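PDB 3W9A: putative uncharacterized protein from Coprinopsis cinerea, which probably hydrolyses beta-glucans, as a fungal glycoside hydrolase of family 131 whose catalytic domain folds as a beta-jelly roll. Local coordinates for residues D19-W23 with A24-G28; N45-P48 with S49-N52; M117-S121 with H122-L126; P150-D154 with T155-F159; Y221-E224 with G225-T229. All coordinates share one frame; numbering follows the deposited sequence.

Interaction 1. Residues D19-W23 with A24-G28; sequences DRWSW and ANQVG
Ser-22 and Asn-25 meet through their backbones where the loop 19-28 doubles back on itself. Among the hydrogen bonds, Ser-22 N to Asn-25 O is the one of sound geometry, at 2.9 Å with an N-H...O angle of 159°. The return bonds are weak: Asn-25 N lies 3.1 Å from Ser-22 O and has Ser-22 OG as a second weak acceptor. OG reaches it because its chi1 of 67° sets it between the backbone N and the carbonyl carbon. A longer weak bond, 3.5 Å, joins Asn-25 ND2 to Arg-20 O. A water accepts from Ala-24 N at 2.9 Å. Gln-26 is the centre of an inverse gamma turn, with a weak Val-27 N to Asn-25 O bond.

Packing and C-H contacts centre on Trp-21. Its indole carries Asn-25 O over one face and Val-27 O at its edge, where the oxygen comes to 3.2 Å from Trp-21 CD1. The Gln-26 side chain runs alongside the indole, with Gln-26 CB 3.6 Å from Trp-21 NE1.

The polar ends of Trp-21 and Arg-20 are held from outside the loop: Trp-21 NE1 bonds to Gln-84 and Arg-20 forms a salt bridge with Asp-17. With one sound bond and three weak ones across the turn, the loop's shape probably depends as much on the buried, anchored indole as on its backbone pairing.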
# COMPACT_ATOMS: atom_id res chain seq x y z
N ASP A 19 -18.15 -2.69 -1.31
CA ASP A 19 -19.13 -2.69 -2.41
C ASP A 19 -20.11 -1.51 -2.38
O ASP A 19 -20.84 -1.29 -3.34
CB ASP A 19 -19.93 -4.01 -2.45
CG ASP A 19 -19.04 -5.23 -2.72
OD1 ASP A 19 -18.00 -5.08 -3.41
OD2 ASP A 19 -19.36 -6.33 -2.25
N ARG A 20 -20.17 -0.76 -1.29
CA ARG A 20 -21.06 0.41 -1.24
C ARG A 20 -20.64 1.46 -2.25
O ARG A 20 -21.46 2.17 -2.79
CB ARG A 20 -21.08 1.03 0.15
CG ARG A 20 -21.95 0.28 1.15
CD ARG A 20 -22.27 1.16 2.35
NE ARG A 20 -21.06 1.46 3.13
CZ ARG A 20 -20.62 0.74 4.16
NH1 ARG A 20 -21.29 -0.33 4.59
NH2 ARG A 20 -19.49 1.10 4.79
N TRP A 21 -19.34 1.56 -2.51
CA TRP A 21 -18.81 2.53 -3.45
C TRP A 21 -19.19 2.17 -4.90
O TRP A 21 -19.20 1.00 -5.28
CB TRP A 21 -17.29 2.60 -3.31
CG TRP A 21 -16.67 3.62 -4.18
CD1 TRP A 21 -16.37 4.91 -3.84
CD2 TRP A 21 -16.27 3.46 -5.54
NE1 TRP A 21 -15.80 5.56 -4.91
CE2 TRP A 21 -15.72 4.69 -5.96
CE3 TRP A 21 -16.28 2.38 -6.43
CZ2 TRP A 21 -15.23 4.89 -7.25
CZ3 TRP A 21 -15.78 2.56 -7.70
CH2 TRP A 21 -15.26 3.82 -8.10
N SER A 22 -19.45 3.20 -5.70
CA SER A 22 -19.57 3.07 -7.14
C SER A 22 -19.22 4.41 -7.79
O SER A 22 -19.09 5.42 -7.09
CB SER A 22 -20.97 2.63 -7.55
OG SER A 22 -21.95 3.63 -7.28
N TRP A 23 -19.08 4.41 -9.12
CA TRP A 23 -18.79 5.64 -9.85
C TRP A 23 -19.92 6.65 -9.71
O TRP A 23 -19.67 7.84 -9.66
CB TRP A 23 -18.53 5.37 -11.34
CG TRP A 23 -17.21 4.72 -11.56
CD1 TRP A 23 -16.98 3.48 -12.08
CD2 TRP A 23 -15.93 5.27 -11.22
NE1 TRP A 23 -15.62 3.24 -12.11
CE2 TRP A 23 -14.97 4.32 -11.58
CE3 TRP A 23 -15.52 6.48 -10.66
CZ2 TRP A 23 -13.61 4.53 -11.38
CZ3 TRP A 23 -14.17 6.70 -10.47
CH2 TRP A 23 -13.23 5.73 -10.83
N ALA A 24 -21.15 6.15 -9.62
CA ALA A 24 -22.33 7.00 -9.40
C ALA A 24 -22.51 7.41 -7.94
O ALA A 24 -23.21 8.39 -7.65
CB ALA A 24 -23.59 6.28 -9.89
N ASN A 25 -21.90 6.67 -7.02
CA ASN A 25 -22.09 6.86 -5.57
C ASN A 25 -20.75 6.68 -4.86
O ASN A 25 -20.43 5.61 -4.31
CB ASN A 25 -23.09 5.84 -5.05
CG ASN A 25 -23.44 6.06 -3.59
OD1 ASN A 25 -23.65 7.19 -3.15
ND2 ASN A 25 -23.50 4.98 -2.83
N GLN A 26 -19.96 7.75 -4.89
CA GLN A 26 -18.56 7.65 -4.53
C GLN A 26 -18.41 7.92 -3.03
O GLN A 26 -17.80 8.91 -2.62
CB GLN A 26 -17.71 8.59 -5.38
CG GLN A 26 -17.67 8.19 -6.84
CD GLN A 26 -16.95 9.18 -7.73
OE1 GLN A 26 -17.34 9.40 -8.89
NE2 GLN A 26 -15.91 9.78 -7.21
N VAL A 27 -18.94 6.98 -2.26
CA VAL A 27 -18.96 7.06 -0.80
C VAL A 27 -17.72 6.43 -0.18
O VAL A 27 -17.00 5.67 -0.82
CB VAL A 27 -20.26 6.46 -0.20
CG1 VAL A 27 -21.46 7.24 -0.71
CG2 VAL A 27 -20.42 4.96 -0.52
N GLY A 28 -17.49 6.79 1.08
CA GLY A 28 -16.40 6.24 1.85
C GLY A 28 -15.06 6.81 1.43
O GLY A 28 -14.98 7.86 0.79
O HOH W 1 -21.80 3.47 -10.66

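Interaction 2. Residues N45-P48 with S49-N52; sequences NLDP and SYKN
Asp-47 OD1 accepts two hydrogen bonds from a single residue, Ser-49: one from Ser-49 OG at 2.6 Å and one from Ser-49 N at 3.0 Å. Both donors arrive on the anti side of the oxygen but from opposite faces of the carboxylate plane, some 30° out of it. Asp-47 CG stands anti to its own N (chi1 -163°), which carries the carboxylate over the start of the turn.

A third bond closes the turn through the main chain, Tyr-50 N to Asp-47 O at 2.9 Å. The same fold of the chain lays the Tyr-50 ring beneath Asp-47, whose CB lies over the centre of the ring face, modelled too close for the contact to be weighed. At the ring's edge lies Asn-45 O, 3.5 Å from Tyr-50 CD2. Tyr-216, outside the segments, meets the Tyr-50 ring edge-to-face.

Past the turn, Lys-51 CG packs 3.2 Å from Pro-48 O, and its amine continues to the carbonyls of Glu-58 and Ile-55. An aspartate side chain that accepts from the N-H two residues on is the mark of an Asx turn, here joined to the 3-10 turn that follows strand 44-47 of the jelly roll.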
# COMPACT_ATOMS: atom_id res chain seq x y z
N ASN A 45 -10.35 -8.85 2.56
CA ASN A 45 -10.85 -9.30 3.84
C ASN A 45 -10.26 -8.49 4.98
O ASN A 45 -9.14 -8.00 4.90
CB ASN A 45 -10.57 -10.79 4.04
CG ASN A 45 -11.33 -11.64 3.06
OD1 ASN A 45 -10.80 -12.03 2.01
ND2 ASN A 45 -12.61 -11.87 3.35
N LEU A 46 -11.03 -8.39 6.06
CA LEU A 46 -10.74 -7.52 7.18
C LEU A 46 -10.76 -8.31 8.49
O LEU A 46 -11.62 -9.17 8.67
CB LEU A 46 -11.79 -6.42 7.23
CG LEU A 46 -11.89 -5.54 5.97
CD1 LEU A 46 -13.34 -5.25 5.60
CD2 LEU A 46 -11.10 -4.26 6.16
N ASP A 47 -9.80 -8.03 9.38
CA ASP A 47 -9.65 -8.79 10.63
C ASP A 47 -8.67 -8.08 11.57
O ASP A 47 -7.70 -7.47 11.12
CB ASP A 47 -9.12 -10.20 10.32
CG ASP A 47 -9.31 -11.18 11.47
OD1 ASP A 47 -8.35 -11.37 12.28
OD2 ASP A 47 -10.41 -11.74 11.57
N PRO A 48 -8.92 -8.17 12.89
CA PRO A 48 -7.99 -7.58 13.83
C PRO A 48 -6.57 -8.13 13.72
O PRO A 48 -5.62 -7.39 13.96
CB PRO A 48 -8.61 -7.92 15.19
CG PRO A 48 -9.62 -8.98 14.92
CD PRO A 48 -10.13 -8.64 13.56
N SER A 49 -6.41 -9.40 13.33
CA SER A 49 -5.08 -9.98 13.19
C SER A 49 -4.38 -9.53 11.90
O SER A 49 -3.21 -9.86 11.66
CB SER A 49 -5.16 -11.51 13.22
OG SER A 49 -5.83 -12.02 12.09
N TYR A 50 -5.08 -8.77 11.07
CA TYR A 50 -4.51 -8.34 9.79
C TYR A 50 -3.77 -7.00 9.90
O TYR A 50 -3.27 -6.48 8.89
CB TYR A 50 -5.59 -8.24 8.70
CG TYR A 50 -6.33 -9.53 8.37
CD1 TYR A 50 -5.89 -10.78 8.82
CD2 TYR A 50 -7.48 -9.50 7.60
CE1 TYR A 50 -6.57 -11.95 8.50
CE2 TYR A 50 -8.16 -10.66 7.27
CZ TYR A 50 -7.70 -11.87 7.73
OH TYR A 50 -8.39 -12.98 7.40
N LYS A 51 -3.71 -6.44 11.10
CA LYS A 51 -3.07 -5.15 11.26
C LYS A 51 -1.75 -5.26 11.99
O LYS A 51 -1.44 -6.26 12.64
CB LYS A 51 -3.99 -4.12 11.96
CG LYS A 51 -4.40 -4.47 13.37
CD LYS A 51 -4.78 -3.23 14.17
CE LYS A 51 -4.11 -3.26 15.54
NZ LYS A 51 -4.81 -2.40 16.53
N ASN A 52 -0.96 -4.21 11.84
CA ASN A 52 0.21 -4.05 12.66
C ASN A 52 -0.28 -3.79 14.08
O ASN A 52 -0.86 -2.76 14.34
CB ASN A 52 1.06 -2.87 12.16
CG ASN A 52 2.30 -2.67 13.00
OD1 ASN A 52 2.35 -3.11 14.14
ND2 ASN A 52 3.30 -2.03 12.44

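Interaction 3. Residues M117-S121 with H122-L126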
# COMPACT_ATOMS: atom_id res chain seq x y z
N MSE A 117 1.68 -0.92 -3.83
CA MSE A 117 1.61 0.44 -3.29
C MSE A 117 2.20 1.43 -4.28
O MSE A 117 3.10 2.19 -3.96
CB MSE A 117 2.28 0.48 -1.91
CG MSE A 117 1.80 -0.58 -0.90
SE MSE A 117 -0.16 -0.53 -0.53
CE MSE A 117 -0.28 1.42 -0.21
N PHE A 118 1.66 1.42 -5.49
CA PHE A 118 2.24 2.15 -6.62
C PHE A 118 1.31 3.22 -7.14
O PHE A 118 0.09 3.05 -7.15
CB PHE A 118 2.60 1.21 -7.78
CG PHE A 118 1.45 0.39 -8.33
CD1 PHE A 118 0.66 0.86 -9.38
CD2 PHE A 118 1.20 -0.89 -7.85
CE1 PHE A 118 -0.38 0.07 -9.89
CE2 PHE A 118 0.17 -1.67 -8.36
CZ PHE A 118 -0.61 -1.20 -9.39
N PHE A 119 1.90 4.32 -7.60
CA PHE A 119 1.18 5.29 -8.40
C PHE A 119 1.05 4.74 -9.81
O PHE A 119 1.88 3.93 -10.23
CB PHE A 119 1.90 6.63 -8.44
CG PHE A 119 1.84 7.38 -7.16
CD1 PHE A 119 0.81 8.25 -6.90
CD2 PHE A 119 2.83 7.20 -6.21
CE1 PHE A 119 0.75 8.93 -5.71
CE2 PHE A 119 2.79 7.90 -5.03
CZ PHE A 119 1.75 8.77 -4.77
N GLU A 120 0.02 5.20 -10.54
CA GLU A 120 -0.22 4.77 -11.93
C GLU A 120 1.04 4.87 -12.79
O GLU A 120 1.36 3.94 -13.55
CB GLU A 120 -1.36 5.59 -12.54
CG GLU A 120 -1.66 5.30 -14.01
CD GLU A 120 -2.26 3.94 -14.26
OE1 GLU A 120 -2.56 3.16 -13.34
OE2 GLU A 120 -2.47 3.63 -15.44
N SER A 121 1.77 5.97 -12.65
CA SER A 121 2.99 6.22 -13.43
C SER A 121 4.22 5.48 -12.90
O SER A 121 5.30 5.55 -13.48
CB SER A 121 3.29 7.71 -13.43
OG SER A 121 3.72 8.13 -12.13
N HIS A 122 4.06 4.80 -11.76
CA HIS A 122 5.14 4.06 -11.10
C HIS A 122 6.32 4.96 -10.72
O HIS A 122 7.45 4.48 -10.61
CB HIS A 122 5.61 2.90 -11.97
CG HIS A 122 4.52 1.97 -12.36
ND1 HIS A 122 4.11 0.93 -11.56
CD2 HIS A 122 3.75 1.92 -13.48
CE1 HIS A 122 3.12 0.27 -12.16
NE2 HIS A 122 2.89 0.85 -13.32
N PHE A 123 6.05 6.24 -10.49
CA PHE A 123 7.13 7.15 -10.16
C PHE A 123 7.71 6.77 -8.79
O PHE A 123 8.87 7.04 -8.51
CB PHE A 123 6.70 8.63 -10.24
CG PHE A 123 5.93 9.14 -9.05
CD1 PHE A 123 6.59 9.51 -7.90
CD2 PHE A 123 4.55 9.32 -9.12
CE1 PHE A 123 5.89 10.02 -6.83
CE2 PHE A 123 3.84 9.82 -8.06
CZ PHE A 123 4.50 10.16 -6.90
N THR A 124 6.89 6.15 -7.94
CA THR A 124 7.38 5.43 -6.76
C THR A 124 6.47 4.25 -6.49
O THR A 124 5.28 4.29 -6.80
CB THR A 124 7.52 6.34 -5.52
OG1 THR A 124 8.35 5.71 -4.52
CG2 THR A 124 6.15 6.71 -4.94
N GLU A 125 7.05 3.20 -5.91
CA GLU A 125 6.36 1.96 -5.63
C GLU A 125 7.29 1.00 -4.92
O GLU A 125 8.51 1.22 -4.82
CB GLU A 125 5.88 1.29 -6.92
CG GLU A 125 7.01 0.82 -7.85
CD GLU A 125 6.51 0.35 -9.20
OE1 GLU A 125 5.31 -0.04 -9.31
OE2 GLU A 125 7.31 0.38 -10.16
N LEU A 126 6.70 -0.09 -4.46
CA LEU A 126 7.46 -1.20 -3.94
C LEU A 126 7.35 -2.30 -4.96
O LEU A 126 6.32 -2.43 -5.63
CB LEU A 126 6.88 -1.68 -2.60
CG LEU A 126 6.96 -0.73 -1.39
CD1 LEU A 126 6.20 -1.30 -0.20
CD2 LEU A 126 8.38 -0.41 -0.99
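Phe-119 and Phe-123 are brought together by different first torsions: Phe-119 CG is anti to its carbonyl carbon (chi1 -72°), whereas Phe-123 CG lies between backbone N and carbonyl carbon (chi1 80°). The rings form an offset stack, with centroids 4.3 Å apart and planes at 25°. Phe-123 CE2 lies over the rim of the Phe-119 face, 3.3 Å from Phe-119 CG. Thr-124 CG2 meets the edge of the Phe-119 ring.

The Phe-118 and His-122 rings run side by side, nearly parallel but slid apart, the closest approach being 3.8 Å between Phe-118 CD1 and His-122 CE1. The imidazole's rotation is fixed by His-122 ND1, which donates nearly straight to Glu-125 OE1 at 2.7 Å; the oxygen lies close to the ring plane, although the ring nitrogen sits above the carboxylate plane. His-122 NE2 and Glu-120 OE1 each hydrogen-bond to a glycerol, probably from the crystallisation liquor.

In the backbone, His-122 N bonds to Phe-119 O at 2.8 Å and closes a type I beta turn; the bond from Phe-119 N to Thr-124 O is weak, at 3.5 Å. The contact forms the bend of the beta hairpin of strands 114-119 and 124-128. Strand 199-201 flanks it beside the first strand and strand 136-141 beside the second, while Ile-163 and Tyr-161 of strand 157-164 cover Phe-119 and Thr-124.

Interaction 4. Residues P150-D154 with T155-F159; sequences PFTAD and TWFNF
Phe-151 and Phe-157 meet obliquely, their ring planes 62° apart and their centroids separated by 5.9 Å, which makes the pair neither a stack nor an edge-to-face contact. The nearest atoms are Phe-151 CD2 and Phe-157 CE2, 3.8 Å apart, and the latter lies near the plane of the Phe-151 ring, at its edge. Although Phe-151 CB points away from the strand that follows, its CG is anti to the backbone N (chi1 -165°), and the ring end swings back toward Phe-157.

Phe-157 meets carbonyl groups as well. Pro-150 O comes within 3.5 Å of Phe-157 CZ, while Thr-152 O lies near the ring plane at the edge. Thr-155 CG2 sits over the rim of one face of this ring.

The two threonines cross obliquely, Thr-152 CB being 3.5 Å from Thr-155 OG1. Between their main chains, Thr-155 N gives a weak bond to Thr-152 O at 3.4 Å. A water lies 2.7 Å from Thr-152 O and 2.8 Å from Thr-155 O, placed to donate to either, though it has more acceptors in reach than protons.

Outside the loop, Tyr-128 meets Phe-151 edge-to-face. The geometry is that of a type II beta turn from Thr-152 to Thr-155, preceded by an inverse gamma turn centred on Phe-151, in the connection between strands 144-150 and 157-164, which belong to different sheets of the jelly roll.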
# COMPACT_ATOMS: atom_id res chain seq x y z
N PRO A 150 15.14 -7.93 3.16
CA PRO A 150 14.51 -9.23 3.11
C PRO A 150 13.05 -9.18 3.56
O PRO A 150 12.74 -8.65 4.61
CB PRO A 150 15.36 -10.05 4.06
CG PRO A 150 16.74 -9.51 3.83
CD PRO A 150 16.55 -8.03 3.61
N PHE A 151 12.14 -9.72 2.74
CA PHE A 151 10.71 -9.67 3.06
C PHE A 151 10.38 -10.81 4.05
O PHE A 151 9.80 -11.83 3.69
CB PHE A 151 9.88 -9.74 1.76
CG PHE A 151 8.42 -9.36 1.92
CD1 PHE A 151 7.52 -9.65 0.91
CD2 PHE A 151 7.95 -8.70 3.04
CE1 PHE A 151 6.18 -9.29 1.02
CE2 PHE A 151 6.62 -8.36 3.16
CZ PHE A 151 5.73 -8.64 2.15
N THR A 152 10.78 -10.61 5.31
CA THR A 152 10.63 -11.60 6.35
C THR A 152 9.16 -11.84 6.68
O THR A 152 8.41 -10.88 6.88
CB THR A 152 11.34 -11.15 7.65
OG1 THR A 152 12.64 -10.63 7.34
CG2 THR A 152 11.50 -12.31 8.59
N ALA A 153 8.77 -13.11 6.75
CA ALA A 153 7.41 -13.48 7.12
C ALA A 153 7.06 -12.93 8.50
O ALA A 153 7.87 -12.95 9.42
CB ALA A 153 7.23 -15.00 7.10
N ASP A 154 5.85 -12.40 8.61
CA ASP A 154 5.29 -11.84 9.86
C ASP A 154 5.90 -10.57 10.42
O ASP A 154 5.44 -10.06 11.43
CB ASP A 154 5.16 -12.94 10.91
CG ASP A 154 4.06 -13.93 10.56
OD1 ASP A 154 4.38 -15.07 10.19
OD2 ASP A 154 2.86 -13.54 10.57
N THR A 155 6.91 -10.02 9.76
CA THR A 155 7.44 -8.73 10.13
C THR A 155 6.60 -7.62 9.50
O THR A 155 6.23 -7.70 8.33
CB THR A 155 8.91 -8.64 9.70
OG1 THR A 155 9.64 -9.70 10.35
CG2 THR A 155 9.49 -7.32 10.07
N TRP A 156 6.25 -6.60 10.28
CA TRP A 156 5.41 -5.52 9.76
C TRP A 156 6.35 -4.44 9.29
O TRP A 156 7.13 -3.93 10.06
CB TRP A 156 4.42 -4.99 10.79
CG TRP A 156 3.12 -5.70 10.78
CD1 TRP A 156 2.69 -6.69 11.65
CD2 TRP A 156 2.05 -5.51 9.84
NE1 TRP A 156 1.42 -7.10 11.30
CE2 TRP A 156 1.01 -6.40 10.19
CE3 TRP A 156 1.87 -4.67 8.72
CZ2 TRP A 156 -0.19 -6.47 9.47
CZ3 TRP A 156 0.66 -4.74 8.01
CH2 TRP A 156 -0.35 -5.63 8.39
N PHE A 157 6.30 -4.15 7.99
CA PHE A 157 7.14 -3.15 7.38
C PHE A 157 6.37 -1.86 7.22
O PHE A 157 5.35 -1.80 6.50
CB PHE A 157 7.68 -3.67 6.06
CG PHE A 157 8.63 -4.82 6.22
CD1 PHE A 157 9.98 -4.58 6.51
CD2 PHE A 157 8.18 -6.13 6.13
CE1 PHE A 157 10.86 -5.64 6.68
CE2 PHE A 157 9.06 -7.19 6.29
CZ PHE A 157 10.40 -6.95 6.56
N ASN A 158 6.83 -0.85 7.94
CA ASN A 158 6.22 0.47 7.95
C ASN A 158 6.90 1.31 6.94
O ASN A 158 8.13 1.29 6.85
CB ASN A 158 6.37 1.15 9.31
CG ASN A 158 5.95 0.26 10.46
OD1 ASN A 158 6.71 0.05 11.43
ND2 ASN A 158 4.73 -0.25 10.38
N PHE A 159 6.13 2.07 6.18
CA PHE A 159 6.68 3.01 5.22
C PHE A 159 5.95 4.32 5.22
O PHE A 159 4.74 4.40 5.53
CB PHE A 159 6.60 2.46 3.80
CG PHE A 159 7.39 1.20 3.58
CD1 PHE A 159 8.76 1.25 3.36
CD2 PHE A 159 6.76 -0.03 3.57
CE1 PHE A 159 9.49 0.10 3.12
CE2 PHE A 159 7.48 -1.19 3.33
CZ PHE A 159 8.85 -1.12 3.10
O HOH W 2 6.14 -9.55 6.28

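Interaction 5. Residues Y221-E224 with G225-T229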
# COMPACT_ATOMS: atom_id res chain seq x y z
N TYR A 221 -2.65 6.18 5.41
CA TYR A 221 -3.11 7.58 5.40
C TYR A 221 -2.11 8.50 4.71
O TYR A 221 -0.97 8.09 4.41
CB TYR A 221 -3.43 8.10 6.81
CG TYR A 221 -2.23 8.31 7.75
CD1 TYR A 221 -1.67 7.24 8.44
CD2 TYR A 221 -1.70 9.59 7.96
CE1 TYR A 221 -0.58 7.43 9.30
CE2 TYR A 221 -0.62 9.78 8.83
CZ TYR A 221 -0.07 8.70 9.50
OH TYR A 221 0.98 8.89 10.34
N ILE A 222 -2.52 9.74 4.49
CA ILE A 222 -1.71 10.74 3.83
C ILE A 222 -1.80 12.01 4.66
O ILE A 222 -2.89 12.48 4.97
CB ILE A 222 -2.22 11.02 2.40
CG1 ILE A 222 -2.03 9.77 1.52
CG2 ILE A 222 -1.50 12.24 1.80
CD1 ILE A 222 -2.78 9.81 0.19
N GLU A 223 -0.65 12.52 5.09
CA GLU A 223 -0.62 13.68 5.96
C GLU A 223 0.29 14.75 5.38
O GLU A 223 1.15 14.49 4.55
CB GLU A 223 -0.11 13.27 7.34
CG GLU A 223 1.36 12.84 7.32
CD GLU A 223 1.93 12.55 8.67
OE1 GLU A 223 1.41 13.05 9.69
OE2 GLU A 223 2.94 11.81 8.72
N GLU A 224 0.10 15.98 5.83
CA GLU A 224 1.08 17.02 5.59
C GLU A 224 2.24 16.82 6.56
O GLU A 224 2.18 16.00 7.47
CB GLU A 224 0.48 18.40 5.81
CG GLU A 224 -0.65 18.73 4.87
CD GLU A 224 -1.32 20.05 5.21
OE1 GLU A 224 -2.21 20.46 4.42
OE2 GLU A 224 -0.97 20.68 6.23
N GLY A 225 3.30 17.58 6.35
CA GLY A 225 4.41 17.62 7.30
C GLY A 225 4.04 18.43 8.54
O GLY A 225 3.03 19.14 8.55
N PRO A 226 4.86 18.33 9.61
CA PRO A 226 6.00 17.42 9.62
C PRO A 226 5.55 15.97 9.83
O PRO A 226 4.50 15.71 10.42
CB PRO A 226 6.83 17.94 10.79
CG PRO A 226 5.83 18.54 11.73
CD PRO A 226 4.66 19.00 10.90
N ILE A 227 6.34 15.04 9.33
CA ILE A 227 5.98 13.61 9.36
C ILE A 227 5.71 13.12 10.78
O ILE A 227 6.39 13.51 11.73
CB ILE A 227 7.05 12.74 8.65
CG1 ILE A 227 6.55 11.31 8.44
CG2 ILE A 227 8.37 12.72 9.43
CD1 ILE A 227 7.53 10.42 7.70
N THR A 228 4.69 12.28 10.93
CA THR A 228 4.47 11.53 12.16
C THR A 228 5.34 10.28 12.09
O THR A 228 5.14 9.43 11.22
CB THR A 228 3.00 11.11 12.30
OG1 THR A 228 2.16 12.27 12.21
CG2 THR A 228 2.76 10.41 13.64
N THR A 229 6.34 10.17 12.96
CA THR A 229 7.30 9.07 12.88
C THR A 229 6.85 7.92 13.78
O THR A 229 7.20 6.77 13.54
CB THR A 229 8.70 9.51 13.32
OG1 THR A 229 8.60 10.01 14.66
CG2 THR A 229 9.25 10.59 12.40
O HOH W 3 0.21 20.11 8.68
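The Tyr-221 ring has His-97, from outside the two segments, stacked on it and Glu-223 OE1 in its plane at the edge, while Tyr-221 OH reaches Thr-228 CB at 3.6 Å. The two side chains of Tyr-221 and Thr-228 cross at about a right angle. This is the end of strand 213-224 of the jelly roll, where the chain leaves the sheet and turns back through a cis peptide before Pro-226.

The second flat group is the Glu-223 carboxylate, and both of its oxygens hold Thr-228. OE2 of Glu-223 accepts from Thr-228 N at 2.9 Å with a nearly straight N-H...O angle of 176°, on its syn side and 25° out of the carboxylate plane. With its chain extended beyond CG, Glu-223 reaches from the strand to the returning loop. The same oxygens also bind outside groups, His-97 NE2 at OE2 and the amino terminus, Gly-1 N, at OE1.

Ile-227 CG1 packs 3.7 Å from Glu-223 OE2. Farther back, a water donates to Glu-224 OE2 at 2.8 Å and also to Gly-225 O. The hydroxyl completes the two-point hold: Thr-228 OG1 donates to the syn lone pair of Glu-223 OE1 at 2.7 Å.

Overall arrangement
From the N terminus the five contacts follow in series, none nesting in or crossing another. Interaction 1 folds the loop between helix 15-18 and strand 30-34; interaction 2 turns the chain out of strand 44-47; interaction 3 closes the hairpin of strands 114-119 and 124-128; interaction 4 leads into strand 157-164; interaction 5 turns the chain back after strand 213-224. Interactions 2, 4 and 5 reach one sheet, interaction 3 the other. Interaction 4 touches two others: Tyr-50 O lies 3.1 Å from Trp-156 CH2, and Leu-126 CD1 packs 3.8 Å from Phe-159 CE2 between the sheets. Interaction 1 stands apart, its centre about 32 Å from that of interaction 4.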